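Local coordinates for protein chitinase A (PDB 5BUM) that probably hydrolyses chitin through its family 18 glycosidase domain, and is represented here by its LysM domain, a carbohydrate-binding module, at residues A26-Q29 and S30-G34; N39-I42 and G43-L46. All blocks are in the same frame, centred on the assembly; numbering follows the deposited sequence.

Contact 1 of 2, residues A26-Q29 and S30-G34; sequences ATLQ and SYNPG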
ATOM      1  N   ALA A  26       0.976 -17.171   3.139  1.00 27.05           N
ATOM      2  CA  ALA A  26       2.305 -17.121   2.447  1.00 28.11           C
ATOM      3  C   ALA A  26       2.163 -16.772   0.996  1.00 26.96           C
ATOM      4  O   ALA A  26       2.958 -16.024   0.475  1.00 28.75           O
ATOM      5  CB  ALA A  26       3.053 -18.453   2.551  1.00 29.39           C
ATOM      6  N   THR A  27       1.157 -17.335   0.330  1.00 28.85           N
ATOM      7  CA  THR A  27       0.926 -16.999  -1.073  1.00 28.38           C
ATOM      8  C   THR A  27       0.565 -15.536  -1.197  1.00 29.16           C
ATOM      9  O   THR A  27       1.139 -14.827  -2.003  1.00 30.76           O
ATOM     10  CB  THR A  27      -0.170 -17.849  -1.728  1.00 27.95           C
ATOM     11  OG1 THR A  27       0.143 -19.242  -1.586  1.00 26.29           O
ATOM     12  CG2 THR A  27      -0.270 -17.529  -3.214  1.00 28.68           C
ATOM     13  N   LEU A  28      -0.380 -15.075  -0.390  1.00 29.93           N
ATOM     14  CA  LEU A  28      -0.692 -13.651  -0.363  1.00 28.35           C
ATOM     15  C   LEU A  28       0.605 -12.854  -0.214  1.00 32.60           C
ATOM     16  O   LEU A  28       0.746 -11.794  -0.846  1.00 36.39           O
ATOM     17  CB  LEU A  28      -1.599 -13.308   0.841  1.00 25.87           C
ATOM     18  CG  LEU A  28      -2.181 -11.898   0.879  1.00 23.95           C
ATOM     19  CD1 LEU A  28      -2.961 -11.649  -0.415  1.00 24.14           C
ATOM     20  CD2 LEU A  28      -3.074 -11.649   2.096  1.00 23.42           C
ATOM     21  N   GLN A  29       1.514 -13.313   0.661  1.00 29.90           N
ATOM     22  CA  GLN A  29       2.775 -12.592   0.888  1.00 32.76           C
ATOM     23  C   GLN A  29       3.627 -12.639  -0.346  1.00 32.82           C
ATOM     24  O   GLN A  29       4.141 -11.619  -0.768  1.00 33.19           O
ATOM     25  CB  GLN A  29       3.567 -13.130   2.069  1.00 34.88           C
ATOM     26  CG  GLN A  29       3.086 -12.551   3.399  1.00 40.04           C
ATOM     27  CD  GLN A  29       3.538 -13.360   4.624  1.00 42.63           C
ATOM     28  OE1 GLN A  29       3.602 -12.834   5.731  1.00 39.67           O
ATOM     29  NE2 GLN A  29       3.833 -14.647   4.426  1.00 45.27           N
ATOM     30  N   SER A  30       3.745 -13.812  -0.953  1.00 34.65           N
ATOM     31  CA  SER A  30       4.515 -13.943  -2.172  1.00 35.10           C
ATOM     32  C   SER A  30       3.973 -12.989  -3.272  1.00 37.15           C
ATOM     33  O   SER A  30       4.702 -12.513  -4.137  1.00 40.58           O
ATOM     34  CB  SER A  30       4.405 -15.345  -2.677  1.00 34.87           C
ATOM     35  OG  SER A  30       3.327 -15.340  -3.601  1.00 40.79           O
ATOM     36  N   TYR A  31       2.680 -12.723  -3.251  1.00 37.20           N
ATOM     37  CA  TYR A  31       2.078 -11.841  -4.254  1.00 36.53           C
ATOM     38  C   TYR A  31       2.308 -10.391  -3.926  1.00 36.29           C
ATOM     39  O   TYR A  31       2.036  -9.536  -4.741  1.00 36.10           O
ATOM     40  CB  TYR A  31       0.557 -12.035  -4.317  1.00 36.48           C
ATOM     41  CG  TYR A  31       0.029 -13.310  -4.938  1.00 33.65           C
ATOM     42  CD1 TYR A  31       0.820 -14.123  -5.739  1.00 36.26           C
ATOM     43  CD2 TYR A  31      -1.294 -13.656  -4.754  1.00 32.73           C
ATOM     44  CE1 TYR A  31       0.303 -15.289  -6.305  1.00 39.77           C
ATOM     45  CE2 TYR A  31      -1.825 -14.794  -5.321  1.00 38.38           C
ATOM     46  CZ  TYR A  31      -1.028 -15.605  -6.099  1.00 39.07           C
ATOM     47  OH  TYR A  31      -1.577 -16.718  -6.646  1.00 42.65           O
ATOM     48  N   ASN A  32       2.734 -10.102  -2.707  1.00 37.12           N
ATOM     49  CA  ASN A  32       2.856  -8.723  -2.252  1.00 38.82           C
ATOM     50  C   ASN A  32       4.211  -8.524  -1.537  1.00 41.96           C
ATOM     51  O   ASN A  32       4.274  -8.556  -0.293  1.00 41.20           O
ATOM     52  CB  ASN A  32       1.674  -8.348  -1.322  1.00 36.96           C
ATOM     53  CG  ASN A  32       0.326  -8.407  -2.020  1.00 38.48           C
ATOM     54  OD1 ASN A  32      -0.097  -7.419  -2.623  1.00 37.48           O
ATOM     55  ND2 ASN A  32      -0.374  -9.565  -1.930  1.00 38.74           N
ATOM     56  N   PRO A  33       5.294  -8.308  -2.323  1.00 48.01           N
ATOM     57  CA  PRO A  33       6.640  -8.141  -1.744  1.00 46.14           C
ATOM     58  C   PRO A  33       6.691  -7.162  -0.548  1.00 41.97           C
ATOM     59  O   PRO A  33       6.371  -5.976  -0.680  1.00 42.89           O
ATOM     60  CB  PRO A  33       7.451  -7.601  -2.939  1.00 47.90           C
ATOM     61  CG  PRO A  33       6.806  -8.236  -4.139  1.00 49.00           C
ATOM     62  CD  PRO A  33       5.322  -8.216  -3.807  1.00 49.20           C
ATOM     63  N   GLY A  34       7.050  -7.673   0.619  1.00 35.74           N
ATOM     64  CA  GLY A  34       7.180  -6.846   1.809  1.00 35.82           C
ATOM     65  C   GLY A  34       5.895  -6.605   2.581  1.00 35.91           C
ATOM     66  O   GLY A  34       5.895  -5.792   3.512  1.00 36.17           O
TER
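The C-terminal turn of helix 25-30 is where Thr27 and Leu28 meet Ser30, Tyr31 and Asn32 as the chain leaves the helix. Two i to i+4 bonds continue the helical pattern: Ser30 N donates to Ala26 O at 2.7 Å, and Tyr31 N to Thr27 O at 2.9 Å. Thr27 O accepts a second bond, from the side chain of Ser30, whose OG sits 2.8 Å away in the carbonyl plane on a lone pair. Asn32 N then bonds three residues back instead of four, reaching Gln29 O at 2.8 Å from well above that carbonyl's plane. In the beta-alpha-alpha-beta fold of LysM domains this is the exit of the second helix, and the Asn32 side chain takes up a carbonyl there. ND2 of Asn32 meets Leu28 O at 2.7 Å, almost straight at 170° and close to the plane of the amide, while CD1 of Leu28 lies 3.7 Å from the same ND2. The other end of that amide, OD1, accepts from the backbone N of Cys47, so both polar ends are bonded and the rotation of this buried group is fixed. Thr27 and Tyr31 run side by side in the same direction. A chi1 of -56° places OG1 of Thr27 beside the backbone N, which leaves CG2 anti to that N and over one face of the Tyr31 ring, a CH-pi contact 23° off the ring normal. The methyl sits off-centre toward the hydroxyl end, CG2 of Thr27 lying 3.5 Å from CZ of Tyr31, whereas OG1 bonds back to Asp24. A serine in place of Tyr31 would probably leave the Thr27 methyl without its aromatic cover and open a gap toward Ile23 and Cys47, which the tyrosine side chain also touches.

Contact 2 of 2, residues N39-I42 and G43-L46; sequences NLQI and GQQL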
ATOM      1  N   ASN A  39       0.050  -4.898  10.149  1.00 41.73           N
ATOM      2  CA  ASN A  39       0.114  -3.478   9.889  1.00 43.32           C
ATOM      3  C   ASN A  39      -0.520  -3.109   8.554  1.00 41.32           C
ATOM      4  O   ASN A  39       0.066  -2.390   7.736  1.00 37.58           O
ATOM      5  CB  ASN A  39       1.588  -3.067   9.878  1.00 44.10           C
ATOM      6  CG  ASN A  39       1.779  -1.560   9.801  1.00 43.52           C
ATOM      7  OD1 ASN A  39       2.768  -1.100   9.224  1.00 46.38           O
ATOM      8  ND2 ASN A  39       0.844  -0.788  10.380  1.00 38.10           N
ATOM      9  N   LEU A  40      -1.712  -3.639   8.331  1.00 36.50           N
ATOM     10  CA  LEU A  40      -2.426  -3.359   7.124  1.00 34.42           C
ATOM     11  C   LEU A  40      -3.081  -2.007   7.287  1.00 36.74           C
ATOM     12  O   LEU A  40      -3.558  -1.664   8.376  1.00 35.45           O
ATOM     13  CB  LEU A  40      -3.511  -4.390   6.922  1.00 32.97           C
ATOM     14  CG  LEU A  40      -3.069  -5.809   6.688  1.00 29.97           C
ATOM     15  CD1 LEU A  40      -4.271  -6.728   6.649  1.00 31.05           C
ATOM     16  CD2 LEU A  40      -2.312  -5.865   5.390  1.00 30.75           C
ATOM     17  N   GLN A  41      -3.135  -1.266   6.187  1.00 38.66           N
ATOM     18  CA  GLN A  41      -3.758   0.075   6.140  1.00 40.31           C
ATOM     19  C   GLN A  41      -5.111   0.033   5.407  1.00 38.48           C
ATOM     20  O   GLN A  41      -5.270  -0.671   4.383  1.00 35.83           O
ATOM     21  CB  GLN A  41      -2.836   1.012   5.343  1.00 43.19           C
ATOM     22  CG  GLN A  41      -1.339   0.878   5.632  1.00 42.92           C
ATOM     23  CD  GLN A  41      -1.024   1.252   7.051  1.00 47.55           C
ATOM     24  OE1 GLN A  41      -0.295   0.556   7.743  1.00 55.72           O
ATOM     25  NE2 GLN A  41      -1.610   2.334   7.508  1.00 45.37           N
ATOM     26  N   ILE A  42      -6.068   0.809   5.879  1.00 36.35           N
ATOM     27  CA  ILE A  42      -7.332   0.937   5.171  1.00 39.15           C
ATOM     28  C   ILE A  42      -7.095   1.394   3.723  1.00 40.33           C
ATOM     29  O   ILE A  42      -6.285   2.280   3.473  1.00 45.75           O
ATOM     30  CB  ILE A  42      -8.278   1.881   5.933  1.00 45.56           C
ATOM     31  CG1 ILE A  42      -8.949   1.115   7.088  1.00 49.69           C
ATOM     32  CG2 ILE A  42      -9.367   2.411   5.033  1.00 48.97           C
ATOM     33  CD1 ILE A  42      -9.131   1.951   8.330  1.00 53.45           C
ATOM     34  N   GLY A  43      -7.766   0.759   2.758  1.00 34.88           N
ATOM     35  CA  GLY A  43      -7.600   1.110   1.352  1.00 30.10           C
ATOM     36  C   GLY A  43      -6.358   0.520   0.714  1.00 27.72           C
ATOM     37  O   GLY A  43      -6.136   0.623  -0.512  1.00 28.38           O
ATOM     38  N   GLN A  44      -5.514  -0.103   1.513  1.00 27.88           N
ATOM     39  CA  GLN A  44      -4.293  -0.731   0.956  1.00 27.26           C
ATOM     40  C   GLN A  44      -4.740  -1.765  -0.069  1.00 27.60           C
ATOM     41  O   GLN A  44      -5.665  -2.502   0.173  1.00 30.02           O
ATOM     42  CB  GLN A  44      -3.529  -1.377   2.105  1.00 28.71           C
ATOM     43  CG  GLN A  44      -2.194  -2.063   1.769  1.00 31.31           C
ATOM     44  CD  GLN A  44      -1.536  -2.630   3.026  1.00 29.76           C
ATOM     45  OE1 GLN A  44      -2.102  -2.522   4.123  1.00 33.06           O
ATOM     46  NE2 GLN A  44      -0.363  -3.247   2.875  1.00 29.39           N
ATOM     47  N   GLN A  45      -4.113  -1.822  -1.218  1.00 29.42           N
ATOM     48  CA  GLN A  45      -4.545  -2.724  -2.280  1.00 28.38           C
ATOM     49  C   GLN A  45      -3.610  -3.848  -2.316  1.00 31.88           C
ATOM     50  O   GLN A  45      -2.409  -3.640  -2.340  1.00 33.08           O
ATOM     51  CB  GLN A  45      -4.498  -2.024  -3.633  1.00 27.24           C
ATOM     52  CG  GLN A  45      -5.454  -0.832  -3.640  1.00 28.17           C
ATOM     53  CD  GLN A  45      -5.473  -0.108  -4.941  1.00 28.10           C
ATOM     54  OE1 GLN A  45      -4.776  -0.486  -5.896  1.00 31.00           O
ATOM     55  NE2 GLN A  45      -6.268   0.960  -4.991  1.00 28.55           N
ATOM     56  N   LEU A  46      -4.156  -5.056  -2.316  1.00 31.85           N
ATOM     57  CA  LEU A  46      -3.350  -6.224  -2.165  1.00 29.72           C
ATOM     58  C   LEU A  46      -3.586  -7.069  -3.389  1.00 29.62           C
ATOM     59  O   LEU A  46      -4.725  -7.337  -3.748  1.00 29.29           O
ATOM     60  CB  LEU A  46      -3.782  -6.964  -0.918  1.00 30.23           C
ATOM     61  CG  LEU A  46      -3.009  -6.885   0.404  1.00 33.05           C
ATOM     62  CD1 LEU A  46      -2.094  -5.675   0.589  1.00 33.37           C
ATOM     63  CD2 LEU A  46      -4.002  -7.009   1.543  1.00 30.36           C
TER
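Gln41 to Gln44 form a type II beta turn, closed by the bond from Gln44 N to Gln41 O at 2.9 Å, the donor lying above the carbonyl plane. Gly43 takes the third position with phi at 80°, a positive value that favours glycine; a CB built there would collide with Ile42 O.

A second bond ties the turn together through the side chain of Gln44. With chi1 at -178° and an extended chain beyond CG, the Gln44 amide is carried back alongside Leu40 and Gln41. There OE1 of Gln44 receives the N-H of Gln41 at 2.6 Å and 168°, the donor tilted somewhat from the carbonyl plane. Gln41 thus offers Gln44 both backbone groups, N to the side chain and O to the backbone. The same OE1 of Gln44 lies 3.1 Å from CA of Leu40 and 3.6 Å from its CD2, the two side chains crossing at about a right angle. At the far end of the buried amide, NE2 donates to Ile42 O of the second subunit, so the amide is gripped at both ends and cannot easily flip. Farther along, CD2 of Leu40 and CD2 of Leu46 approach to 4.4 Å, a looser apolar contact.

Strand 45-47 starts directly after this turn and pairs antiparallel with strand 5-7; backbone hydrogen bonds join Leu46 to Tyr6 there, and Gly43 and Gln44 to Val8. Leu40 and Leu46 both reach Leu35 and pack on helix 14-21, against Cys14 and Ile17 respectively.

Overall arrangement
Along the chain the two contacts come in series: contact 1 ends helix 25-30, and contact 2 leads into strand 45-47. Their centres lie about 13 Å apart, each about 8 Å from the centre of this compact LysM domain. They meet where OD1 of Asn32 comes within 3.5 Å of CA of Leu46, so the helix exit packs directly against the last strand. Leu28, Leu40 and Leu46 share Leu35 and helix 14-21 as neighbours in one small core. The intervening loop is tied to helix 14-21 by the Cys14-Cys37 disulfide, and Cys2-Cys47 holds the end of the last strand to the N-terminus. Each contact also touches the second subunit, whose Ile42 reaches both Asn32 and Gln44.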